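Local structure of XisI protein-like (Anabaena variabilis, 2NLV) at residues 56-61 / 71-76; 29-34 / 44-49; 38-43 / 62-67; 89-94 / 107-112. The protein is of unknown function but belongs to the XisI family, whose namesake probably acts with XisF and XisH in site-specific recombination of nitrogen-fixation genes in cyanobacteria. All coordinates share one frame; numbering follows the deposited sequence.

Contact 1 (56-61 / 71-76); sequences YRCVIH and LQQNLT
The beta hairpin of strands 53-65 and 68-74 meets here at its open end, and a classic beta bulge places Gln72 and Gln73 both opposite His61. His61 N donates to Gln73 O from above the carbonyl plane, whereas Gln72 N reaches His61 O almost straight, at 169° and 2.9 Å. Ile60 and Asn74 form the non-hydrogen-bonded pair. Beyond it Leu75 N closes on Val59 O at 2.8 Å, so the backbone pairing reaches as far as the corner at Val59.

Past the corner the side chain of Gln73 supplies the link. Its CG is anti to the backbone N, and the bend at chi2 (94°) swings the amide beside the strand, where NE2 gives an in-plane hydrogen bond of 2.9 Å to Cys58 O. Leu75 CD1 lies against the same carbonyl oxygen and also touches Arg57 NH2 obliquely. On the His61 side, CB of Gln72 sits over one face of the imidazole, 4.2 Å from its centroid, a CH-pi contact. The polar ends of these two look elsewhere: His61 ND1 bonds Tyr56 OH of the second subunit, and Gln72 NE2 bonds Asp63. On the Ile60 side, CG2 packs on Leu71 CD1, while Leu16 and Tyr19 of helix 2-21 cover Ile60.

An Asx turn ends segment 71-76. Asn74 OD1 is gripped twice, by Thr76 N from above its carbonyl plane and by Thr76 OG1 on a lone pair at 2.7 Å.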
# COMPACT_ATOMS: atom_id res chain seq x y z
N TYR A 56 -7.16 7.98 -5.32
CA TYR A 56 -6.57 7.05 -4.38
C TYR A 56 -6.50 5.71 -5.06
O TYR A 56 -7.47 4.93 -5.06
CB TYR A 56 -7.41 7.00 -3.04
CG TYR A 56 -6.73 6.18 -2.00
CD1 TYR A 56 -5.70 6.69 -1.22
CD2 TYR A 56 -7.11 4.87 -1.78
CE1 TYR A 56 -5.02 5.89 -0.36
CE2 TYR A 56 -6.39 4.07 -0.90
CZ TYR A 56 -5.36 4.57 -0.21
OH TYR A 56 -4.64 3.75 0.62
N ARG A 57 -5.34 5.37 -5.59
CA ARG A 57 -5.26 4.18 -6.40
C ARG A 57 -3.87 3.63 -6.39
O ARG A 57 -2.91 4.36 -6.38
CB ARG A 57 -5.70 4.47 -7.81
CG ARG A 57 -4.92 5.55 -8.44
CD ARG A 57 -5.62 6.05 -9.69
NE ARG A 57 -5.51 5.09 -10.78
CZ ARG A 57 -4.54 5.07 -11.70
NH1 ARG A 57 -3.51 5.92 -11.68
NH2 ARG A 57 -4.57 4.15 -12.66
N CYS A 58 -3.82 2.33 -6.38
CA CYS A 58 -2.59 1.62 -6.48
C CYS A 58 -2.39 1.19 -7.92
O CYS A 58 -3.20 0.45 -8.45
CB CYS A 58 -2.58 0.43 -5.55
SG CYS A 58 -0.97 -0.46 -5.69
N VAL A 59 -1.32 1.69 -8.54
CA VAL A 59 -1.05 1.39 -9.93
C VAL A 59 -0.39 0.01 -10.10
O VAL A 59 -0.78 -0.74 -10.93
CB VAL A 59 -0.21 2.47 -10.59
CG1 VAL A 59 -0.05 2.15 -12.10
CG2 VAL A 59 -0.86 3.87 -10.33
N ILE A 60 0.62 -0.28 -9.30
CA ILE A 60 1.20 -1.63 -9.22
C ILE A 60 1.53 -1.96 -7.79
O ILE A 60 1.90 -1.11 -6.99
CB ILE A 60 2.50 -1.80 -10.02
CG1 ILE A 60 2.28 -1.46 -11.49
CG2 ILE A 60 3.02 -3.25 -9.87
CD1 ILE A 60 3.53 -1.55 -12.32
N HIS A 61 1.39 -3.24 -7.48
CA HIS A 61 1.73 -3.77 -6.15
C HIS A 61 2.42 -5.12 -6.35
O HIS A 61 1.88 -6.01 -7.01
CB HIS A 61 0.44 -3.93 -5.37
CG HIS A 61 0.55 -4.50 -3.98
ND1 HIS A 61 -0.46 -4.31 -3.07
CD2 HIS A 61 1.49 -5.25 -3.35
CE1 HIS A 61 -0.15 -4.91 -1.93
NE2 HIS A 61 1.01 -5.51 -2.07
N LEU A 71 2.66 -10.59 -8.11
CA LEU A 71 2.04 -9.40 -8.77
C LEU A 71 0.59 -9.32 -8.33
O LEU A 71 -0.22 -10.21 -8.65
CB LEU A 71 2.17 -9.48 -10.26
CG LEU A 71 1.53 -8.31 -11.03
CD1 LEU A 71 2.15 -6.92 -10.68
CD2 LEU A 71 1.56 -8.52 -12.54
N GLN A 72 0.24 -8.30 -7.57
CA GLN A 72 -1.08 -8.18 -6.98
C GLN A 72 -1.99 -7.19 -7.64
O GLN A 72 -3.19 -7.28 -7.49
CB GLN A 72 -1.00 -7.82 -5.49
CG GLN A 72 -0.13 -8.79 -4.64
CD GLN A 72 -0.83 -10.03 -4.19
OE1 GLN A 72 -1.75 -10.51 -4.83
NE2 GLN A 72 -0.36 -10.61 -3.07
N GLN A 73 -1.42 -6.24 -8.36
CA GLN A 73 -2.21 -5.19 -9.02
C GLN A 73 -1.36 -4.64 -10.14
O GLN A 73 -0.15 -4.46 -9.98
CB GLN A 73 -2.51 -4.08 -8.01
CG GLN A 73 -3.14 -2.78 -8.52
CD GLN A 73 -4.58 -2.82 -8.42
OE1 GLN A 73 -5.21 -3.85 -8.62
NE2 GLN A 73 -5.15 -1.65 -8.11
N ASN A 74 -1.97 -4.36 -11.31
CA ASN A 74 -1.31 -3.71 -12.43
C ASN A 74 -2.35 -2.99 -13.24
O ASN A 74 -3.10 -3.60 -14.01
CB ASN A 74 -0.62 -4.70 -13.34
CG ASN A 74 -0.05 -4.02 -14.55
OD1 ASN A 74 0.33 -2.85 -14.51
ND2 ASN A 74 0.09 -4.80 -15.63
N LEU A 75 -2.41 -1.66 -13.05
CA LEU A 75 -3.33 -0.82 -13.85
C LEU A 75 -2.69 -0.26 -15.08
O LEU A 75 -3.32 0.53 -15.79
CB LEU A 75 -3.88 0.31 -12.97
CG LEU A 75 -4.55 -0.09 -11.67
CD1 LEU A 75 -5.20 1.09 -10.87
CD2 LEU A 75 -5.56 -1.18 -11.94
N THR A 76 -1.46 -0.57 -15.39
CA THR A 76 -0.80 -0.09 -16.60
C THR A 76 -1.10 -1.02 -17.78
O THR A 76 -1.70 -2.06 -17.62
CB THR A 76 0.71 -0.06 -16.42
OG1 THR A 76 1.23 -1.39 -16.55
CG2 THR A 76 1.12 0.55 -15.07
O HOH W 1 -2.89 3.29 -15.08

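Contact 2 (29-34 / 44-49); sequences VEVQLI and WMNVGW
Val31 and Trp44 carry the apolar centre. CG1 of Val31, anti to its backbone N, comes obliquely against the pyrrole part of the indole, 3.5 Å from Trp44 NE1. Trp44 has its CG anti to the backbone N (chi1 166°), a torsion that leans the ring toward Val31, so that its CD1 edge meets Gln32 O in the ring plane. Farther along, Val29 CG1 packs on Asn46 CB at 3.6 Å. Helix 2-21 covers this side, with Ala20 on Val31 and Tyr19 on Trp44. On the other side the tip of Ile34, CD1, crosses the selenomethionine at position 45 and lies 4.0 Å from Met45 SE.

Two hydrogen-bonded pairs set the register. Glu30 and Val47 exchange bonds in both directions, as do Gln32 and Met45, whose two N-H...O angles are both 166°. Gly48 comes close to Val29, 4.3 Å between their CA atoms, where the chain turns its corner.

At the polar edge Val47 CG2 presses on the amide of Gln32, 3.7 Å from its CD. That amide is held by its NE2, which donates in its own plane to Glu30 OE1 at 3.2 Å, meeting the oxygen nearly along the C-O axis. Gln32 NE2 also serves Asp63 of the second subunit, and Glu30 OE2 forms a salt bridge with Lys65 of that subunit, so this edge belongs to the dimer interface.

The axes of 29-34 and 44-47, 4.6 Å apart at 161°, show antiparallel pairing. As strands 29-36 and 41-47 follow each other in the chain, this is a beta hairpin.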
# COMPACT_ATOMS: atom_id res chain seq x y z
N VAL A 29 -1.67 15.55 -7.21
CA VAL A 29 -1.65 14.14 -6.95
C VAL A 29 -0.22 13.68 -6.63
O VAL A 29 0.67 13.83 -7.45
CB VAL A 29 -2.30 13.35 -8.11
CG1 VAL A 29 -2.14 11.87 -7.91
CG2 VAL A 29 -3.84 13.70 -8.16
N GLU A 30 -0.01 13.15 -5.44
CA GLU A 30 1.27 12.61 -5.06
C GLU A 30 1.49 11.27 -5.77
O GLU A 30 0.52 10.54 -6.10
CB GLU A 30 1.32 12.37 -3.55
CG GLU A 30 1.22 13.65 -2.72
CD GLU A 30 1.21 13.37 -1.24
OE1 GLU A 30 0.75 12.26 -0.82
OE2 GLU A 30 1.67 14.26 -0.50
N VAL A 31 2.76 11.00 -6.03
CA VAL A 31 3.23 9.66 -6.35
C VAL A 31 3.89 9.07 -5.11
O VAL A 31 4.93 9.56 -4.64
CB VAL A 31 4.32 9.79 -7.44
CG1 VAL A 31 5.11 8.47 -7.56
CG2 VAL A 31 3.72 10.27 -8.71
N GLN A 32 3.27 8.04 -4.57
CA GLN A 32 3.77 7.38 -3.40
C GLN A 32 4.46 6.09 -3.75
O GLN A 32 3.86 5.20 -4.37
CB GLN A 32 2.67 7.10 -2.39
CG GLN A 32 1.92 8.34 -1.91
CD GLN A 32 1.13 8.10 -0.65
OE1 GLN A 32 1.03 6.97 -0.16
NE2 GLN A 32 0.59 9.20 -0.08
N LEU A 33 5.71 5.96 -3.34
CA LEU A 33 6.42 4.72 -3.40
C LEU A 33 6.42 4.15 -1.99
O LEU A 33 6.95 4.77 -1.06
CB LEU A 33 7.84 4.95 -3.89
CG LEU A 33 7.99 4.97 -5.38
CD1 LEU A 33 9.46 5.32 -5.66
CD2 LEU A 33 7.69 3.62 -6.02
N ILE A 34 5.72 3.05 -1.82
CA ILE A 34 5.48 2.44 -0.52
C ILE A 34 6.28 1.15 -0.50
O ILE A 34 5.84 0.13 -1.07
CB ILE A 34 3.99 2.18 -0.27
CG1 ILE A 34 3.17 3.47 -0.42
CG2 ILE A 34 3.79 1.58 1.12
CD1 ILE A 34 1.75 3.39 -0.18
N TRP A 44 3.28 1.24 -5.82
CA TRP A 44 3.24 2.58 -6.37
C TRP A 44 1.79 3.02 -6.38
O TRP A 44 0.96 2.39 -7.00
CB TRP A 44 3.81 2.63 -7.74
CG TRP A 44 3.44 3.96 -8.46
CD1 TRP A 44 3.15 5.18 -7.88
CD2 TRP A 44 3.27 4.14 -9.83
NE1 TRP A 44 2.81 6.10 -8.84
CE2 TRP A 44 2.90 5.48 -10.06
CE3 TRP A 44 3.43 3.30 -10.90
CZ2 TRP A 44 2.65 5.98 -11.35
CZ3 TRP A 44 3.18 3.83 -12.21
CH2 TRP A 44 2.79 5.10 -12.39
N MSE A 45 1.50 4.06 -5.63
CA MSE A 45 0.15 4.67 -5.57
C MSE A 45 0.09 6.10 -6.04
O MSE A 45 1.11 6.84 -6.04
CB MSE A 45 -0.44 4.68 -4.16
CG MSE A 45 -0.69 3.33 -3.52
SE MSE A 45 -1.85 3.54 -2.02
CE MSE A 45 -3.46 3.96 -3.02
N ASN A 46 -1.06 6.53 -6.48
CA ASN A 46 -1.32 7.95 -6.68
C ASN A 46 -2.35 8.37 -5.65
O ASN A 46 -3.34 7.69 -5.47
CB ASN A 46 -1.92 8.25 -8.06
CG ASN A 46 -0.98 7.97 -9.19
OD1 ASN A 46 -1.40 7.44 -10.23
ND2 ASN A 46 0.26 8.35 -9.02
N VAL A 47 -2.08 9.44 -4.92
CA VAL A 47 -2.91 9.88 -3.83
C VAL A 47 -3.10 11.40 -3.87
O VAL A 47 -2.13 12.15 -3.82
CB VAL A 47 -2.32 9.51 -2.45
CG1 VAL A 47 -3.19 10.01 -1.30
CG2 VAL A 47 -2.13 7.97 -2.31
N GLY A 48 -4.35 11.87 -4.00
CA GLY A 48 -4.60 13.30 -3.98
C GLY A 48 -5.99 13.64 -4.41
O GLY A 48 -6.92 12.91 -4.14
N TRP A 49 -6.14 14.76 -5.11
CA TRP A 49 -7.40 15.33 -5.50
C TRP A 49 -7.28 15.87 -6.91
O TRP A 49 -6.26 16.46 -7.29
CB TRP A 49 -7.84 16.42 -4.52
CG TRP A 49 -8.12 15.86 -3.21
CD1 TRP A 49 -7.21 15.63 -2.20
CD2 TRP A 49 -9.36 15.34 -2.77
NE1 TRP A 49 -7.82 15.02 -1.17
CE2 TRP A 49 -9.13 14.80 -1.47
CE3 TRP A 49 -10.64 15.29 -3.30
CZ2 TRP A 49 -10.13 14.25 -0.71
CZ3 TRP A 49 -11.62 14.72 -2.56
CH2 TRP A 49 -11.36 14.20 -1.26

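Contact 3 (38-43 / 62-67); sequences ERNHYQ and FDIKDG
From CB to ring, the side chain of His41 keeps close to one atom, Asp63 OD1. Its CB and CG both lie 3.6 Å from Asp63 OD1. With CG anti to the carbonyl carbon (chi1 -54°) and the ring turned about the CB-CG bond, ND1 arrives at a bonding distance of 2.7 Å from that oxygen, and CE1 is the next atom out, 3.8 Å from it. The N-H is used well: the oxygen lies in the imidazole plane and the angle at hydrogen is 164°. The carboxylate, however, is met from above its own plane, ring and carboxylate standing 84° apart. Arg39 O rests over the centre of one ring face.

The strands on which the pair sits run antiparallel. His41 and Asp63 are a non-hydrogen-bonded pair, followed by Tyr42 and Phe62, which exchange backbone bonds nearly along both C=O axes. Before them a G1 beta bulge puts Asn40 and His41 opposite Asp36, and Asn40 O accepts from Ile64 N on a lone pair at 3.0 Å. On the Tyr42 side, CE2 of its ring touches Ile64 CD1 at 3.9 Å, and the phenol hydroxyl donates to Asn40 OD1 at 2.7 Å. Val12 and Leu16 of helix 2-21 pack on Tyr42.

Asp63 is buried yet well served: OD1 also pairs with His61 NE2, and OD2 with Gln72 NE2 and with Gln32 of the second subunit. So many donors around one carboxylate would favour its ionised form, which in turn may raise the proton affinity of the His41 imidazole.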
# COMPACT_ATOMS: atom_id res chain seq x y z
N GLU A 38 10.88 -5.00 5.29
CA GLU A 38 10.78 -5.99 6.38
C GLU A 38 9.69 -7.03 6.12
O GLU A 38 9.86 -8.21 6.37
CB GLU A 38 10.55 -5.32 7.73
CG GLU A 38 11.74 -4.47 8.15
CD GLU A 38 13.05 -5.23 8.27
N ARG A 39 8.53 -6.57 5.67
CA ARG A 39 7.36 -7.44 5.37
C ARG A 39 7.21 -7.74 3.87
O ARG A 39 6.36 -8.53 3.46
CB ARG A 39 6.03 -6.88 5.93
CG ARG A 39 5.94 -7.06 7.45
CD ARG A 39 5.20 -5.91 8.18
NE ARG A 39 6.01 -4.72 8.08
CZ ARG A 39 6.97 -4.32 8.92
NH1 ARG A 39 7.22 -4.96 10.08
NH2 ARG A 39 7.71 -3.27 8.64
N ASN A 40 8.05 -7.13 3.06
CA ASN A 40 8.10 -7.38 1.62
C ASN A 40 6.79 -7.05 0.92
O ASN A 40 6.20 -7.87 0.21
CB ASN A 40 8.51 -8.84 1.34
CG ASN A 40 9.96 -9.05 1.60
OD1 ASN A 40 10.81 -8.39 1.00
ND2 ASN A 40 10.26 -10.01 2.45
N HIS A 41 6.37 -5.80 1.11
CA HIS A 41 5.24 -5.24 0.41
C HIS A 41 5.68 -3.98 -0.29
O HIS A 41 6.23 -3.08 0.34
CB HIS A 41 4.08 -4.91 1.38
CG HIS A 41 3.63 -6.05 2.25
ND1 HIS A 41 3.12 -7.23 1.75
CD2 HIS A 41 3.59 -6.17 3.60
CE1 HIS A 41 2.77 -8.00 2.77
NE2 HIS A 41 3.03 -7.38 3.90
N TYR A 42 5.35 -3.87 -1.59
CA TYR A 42 5.89 -2.82 -2.41
C TYR A 42 4.83 -2.27 -3.34
O TYR A 42 4.32 -3.03 -4.18
CB TYR A 42 7.09 -3.34 -3.22
CG TYR A 42 8.18 -4.03 -2.36
CD1 TYR A 42 9.14 -3.29 -1.68
CD2 TYR A 42 8.19 -5.42 -2.19
CE1 TYR A 42 10.10 -3.95 -0.92
CE2 TYR A 42 9.13 -6.05 -1.44
CZ TYR A 42 10.06 -5.30 -0.81
OH TYR A 42 11.04 -5.90 0.00
N GLN A 43 4.51 -0.99 -3.24
CA GLN A 43 3.44 -0.37 -4.03
C GLN A 43 3.89 0.93 -4.69
O GLN A 43 4.73 1.67 -4.16
CB GLN A 43 2.21 -0.02 -3.16
CG GLN A 43 1.58 -1.17 -2.42
CD GLN A 43 0.27 -0.80 -1.70
OE1 GLN A 43 -0.33 -1.65 -1.02
NE2 GLN A 43 -0.19 0.44 -1.86
N PHE A 62 3.61 -5.27 -5.75
CA PHE A 62 4.33 -6.54 -5.62
C PHE A 62 4.51 -6.91 -4.17
O PHE A 62 4.89 -6.05 -3.38
CB PHE A 62 5.70 -6.44 -6.21
CG PHE A 62 5.76 -6.23 -7.66
CD1 PHE A 62 5.59 -7.31 -8.53
CD2 PHE A 62 6.15 -5.01 -8.17
CE1 PHE A 62 5.73 -7.12 -9.93
CE2 PHE A 62 6.30 -4.82 -9.55
CZ PHE A 62 6.08 -5.89 -10.37
N ASP A 63 4.30 -8.17 -3.83
CA ASP A 63 4.78 -8.73 -2.56
C ASP A 63 5.90 -9.72 -2.84
O ASP A 63 6.00 -10.22 -3.94
CB ASP A 63 3.68 -9.41 -1.81
CG ASP A 63 2.52 -8.47 -1.49
OD1 ASP A 63 2.80 -7.37 -0.95
OD2 ASP A 63 1.38 -8.86 -1.76
N ILE A 64 6.70 -10.03 -1.84
CA ILE A 64 7.58 -11.19 -1.89
C ILE A 64 7.20 -12.07 -0.73
O ILE A 64 7.24 -11.64 0.41
CB ILE A 64 9.10 -10.82 -1.91
CG1 ILE A 64 9.43 -9.83 -3.01
CG2 ILE A 64 9.90 -12.10 -2.10
CD1 ILE A 64 10.81 -9.20 -2.91
N LYS A 65 6.71 -13.25 -1.06
CA LYS A 65 6.10 -14.21 -0.11
C LYS A 65 6.76 -15.54 -0.31
O LYS A 65 6.77 -16.06 -1.39
CB LYS A 65 4.60 -14.35 -0.32
CG LYS A 65 3.78 -13.08 -0.15
CD LYS A 65 2.36 -13.20 -0.69
CE LYS A 65 1.49 -14.11 0.18
NZ LYS A 65 0.25 -14.58 -0.52
N ASP A 66 7.39 -16.03 0.75
CA ASP A 66 8.15 -17.27 0.72
C ASP A 66 9.13 -17.27 -0.42
O ASP A 66 9.31 -18.25 -1.13
CB ASP A 66 7.19 -18.47 0.68
CG ASP A 66 6.23 -18.48 1.86
OD1 ASP A 66 6.70 -18.27 3.01
OD2 ASP A 66 5.02 -18.66 1.65
N GLY A 67 9.71 -16.10 -0.64
CA GLY A 67 10.72 -15.96 -1.67
C GLY A 67 10.24 -15.83 -3.12
O GLY A 67 11.07 -15.73 -3.99
O HOH W 2 5.04 -10.32 1.53

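Contact 4 (89-94 / 107-112); sequences VPREDI and TDYGVA
Arg91 and Tyr109 cross obliquely, guanidinium and phenol ring 34° apart, too tilted for a flat stack. Arg91 CB lies 3.4 Å from Asp108 O; from CG to NE the chain is extended and lays NH1 against the outer part of the ring, 3.3 Å from Tyr109 CE1. Asp108 reaches the same groups through its methylene: its CB lies over one face of the Tyr109 ring and 3.6 Å from Arg91 NH1, while its carboxylate stays 4.7 Å from that nitrogen (OD2 to NH1), not in contact.

Ile94 lies alongside the tyrosine, the two side chains pointing the same way, with Ile94 CB 4.0 Å from Tyr109 CD1. The backbones meet as well. Gly110 N donates to Ile94 O at 2.7 Å, nearly along the C=O axis but bent at the hydrogen (132°). Gly110, having no side chain, lets its CA come 3.6 Å from Glu92 O. Water 3 bridges Glu92 O and Val111 N.

An ST turn, Tyr109 N to Thr107 OG1, shapes the chain before the tyrosine. The contact joins the C-terminal tail to the loop after helix 80-86 and to the start of strand 94-96.

Both polar tips converge on one acceptor, Glu82 OE2, which makes a salt bridge with Arg91 NH2 and a hydrogen bond with Tyr109 OH. This shared carboxylate fixes both tips, and the neighbouring positive charge would tend to keep it ionised.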
# COMPACT_ATOMS: atom_id res chain seq x y z
N VAL A 89 14.31 -12.96 -13.32
CA VAL A 89 13.45 -13.69 -12.41
C VAL A 89 12.88 -14.93 -13.08
O VAL A 89 12.24 -14.78 -14.11
CB VAL A 89 12.33 -12.81 -11.81
CG1 VAL A 89 11.47 -13.61 -10.81
CG2 VAL A 89 12.95 -11.60 -11.10
N PRO A 90 13.08 -16.12 -12.48
CA PRO A 90 12.41 -17.29 -13.11
C PRO A 90 10.89 -17.14 -13.18
O PRO A 90 10.29 -16.68 -12.21
CB PRO A 90 12.78 -18.46 -12.16
CG PRO A 90 13.87 -17.95 -11.32
CD PRO A 90 13.78 -16.48 -11.23
N ARG A 91 10.25 -17.61 -14.24
CA ARG A 91 8.76 -17.59 -14.32
C ARG A 91 8.13 -18.27 -13.17
O ARG A 91 7.11 -17.86 -12.61
CB ARG A 91 8.36 -18.34 -15.57
CG ARG A 91 8.64 -17.51 -16.73
CD ARG A 91 8.59 -18.25 -18.05
NE ARG A 91 8.73 -17.27 -19.11
CZ ARG A 91 7.81 -16.36 -19.40
NH1 ARG A 91 6.64 -16.32 -18.76
NH2 ARG A 91 8.05 -15.49 -20.36
N GLU A 92 8.73 -19.35 -12.78
CA GLU A 92 8.15 -20.11 -11.69
C GLU A 92 8.16 -19.41 -10.31
O GLU A 92 7.49 -19.82 -9.36
CB GLU A 92 8.79 -21.51 -11.62
CG GLU A 92 10.25 -21.50 -11.36
CD GLU A 92 11.11 -21.50 -12.66
OE1 GLU A 92 10.74 -21.04 -13.84
OE2 GLU A 92 12.24 -22.02 -12.48
N ASP A 93 8.96 -18.33 -10.20
CA ASP A 93 9.04 -17.55 -8.98
C ASP A 93 8.23 -16.26 -9.03
O ASP A 93 8.38 -15.40 -8.15
CB ASP A 93 10.47 -17.18 -8.62
CG ASP A 93 11.26 -18.32 -8.01
OD1 ASP A 93 10.67 -19.40 -7.79
OD2 ASP A 93 12.46 -18.13 -7.72
N ILE A 94 7.36 -16.16 -10.02
CA ILE A 94 6.35 -15.09 -10.10
C ILE A 94 4.97 -15.69 -9.93
O ILE A 94 4.67 -16.70 -10.56
CB ILE A 94 6.50 -14.35 -11.43
CG1 ILE A 94 7.84 -13.64 -11.45
CG2 ILE A 94 5.41 -13.28 -11.53
CD1 ILE A 94 8.28 -13.23 -12.87
N THR A 107 -1.00 -20.75 -15.76
CA THR A 107 -0.39 -19.55 -16.33
C THR A 107 1.03 -19.86 -16.78
O THR A 107 1.61 -20.92 -16.52
CB THR A 107 -0.37 -18.38 -15.29
OG1 THR A 107 0.53 -18.69 -14.19
CG2 THR A 107 -1.73 -18.08 -14.82
N ASP A 108 1.64 -18.82 -17.36
CA ASP A 108 3.03 -18.90 -17.74
C ASP A 108 4.00 -18.82 -16.56
O ASP A 108 5.22 -19.08 -16.71
CB ASP A 108 3.35 -17.81 -18.79
CG ASP A 108 2.79 -18.10 -20.17
OD1 ASP A 108 2.60 -19.27 -20.51
OD2 ASP A 108 2.56 -17.12 -20.91
N TYR A 109 3.48 -18.49 -15.38
CA TYR A 109 4.32 -18.19 -14.23
C TYR A 109 4.21 -19.28 -13.19
O TYR A 109 4.30 -20.46 -13.56
CB TYR A 109 3.98 -16.80 -13.72
CG TYR A 109 4.13 -15.82 -14.85
CD1 TYR A 109 5.40 -15.30 -15.17
CD2 TYR A 109 3.03 -15.46 -15.65
CE1 TYR A 109 5.55 -14.45 -16.25
CE2 TYR A 109 3.19 -14.56 -16.72
CZ TYR A 109 4.46 -14.09 -17.00
OH TYR A 109 4.67 -13.26 -18.11
N GLY A 110 4.04 -18.95 -11.91
CA GLY A 110 4.18 -19.90 -10.84
C GLY A 110 3.05 -19.91 -9.85
O GLY A 110 2.05 -19.22 -10.01
N VAL A 111 3.22 -20.74 -8.83
CA VAL A 111 2.24 -20.85 -7.76
C VAL A 111 2.98 -20.72 -6.46
O VAL A 111 4.20 -20.82 -6.41
CB VAL A 111 1.50 -22.18 -7.80
CG1 VAL A 111 0.68 -22.27 -9.08
CG2 VAL A 111 2.48 -23.37 -7.65
N ALA A 112 2.27 -20.57 -5.36
CA ALA A 112 2.91 -20.63 -4.03
C ALA A 112 3.67 -22.01 -3.84
O ALA A 112 4.83 -22.16 -3.45
CB ALA A 112 1.78 -20.37 -2.95
OXT ALA A 112 3.23 -23.09 -4.19
O HOH W 3 5.63 -22.40 -9.18

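Contacts 1, 2 and 3 belong to the same curled, mixed sheet. Strand 41-47 serves both contacts 2 and 3, and strand 53-65 serves both contacts 1 and 3, so contact 3 ties the two hairpins together. All three touch the second subunit. Contacts 2 and 3 are buried, and contact 1 is partly so, with exposed Arg57 and Leu75 at its edge. Contact 4 stands apart: it is partly buried, has no touch with the other subunit, and lies about 28 Å from contact 2 between centres. Paired backbone bonds dominate the sheet contacts, whereas contact 4 has a single direct backbone bond and relies on side-chain packing and on a carboxylate shared by Arg91 and Tyr109.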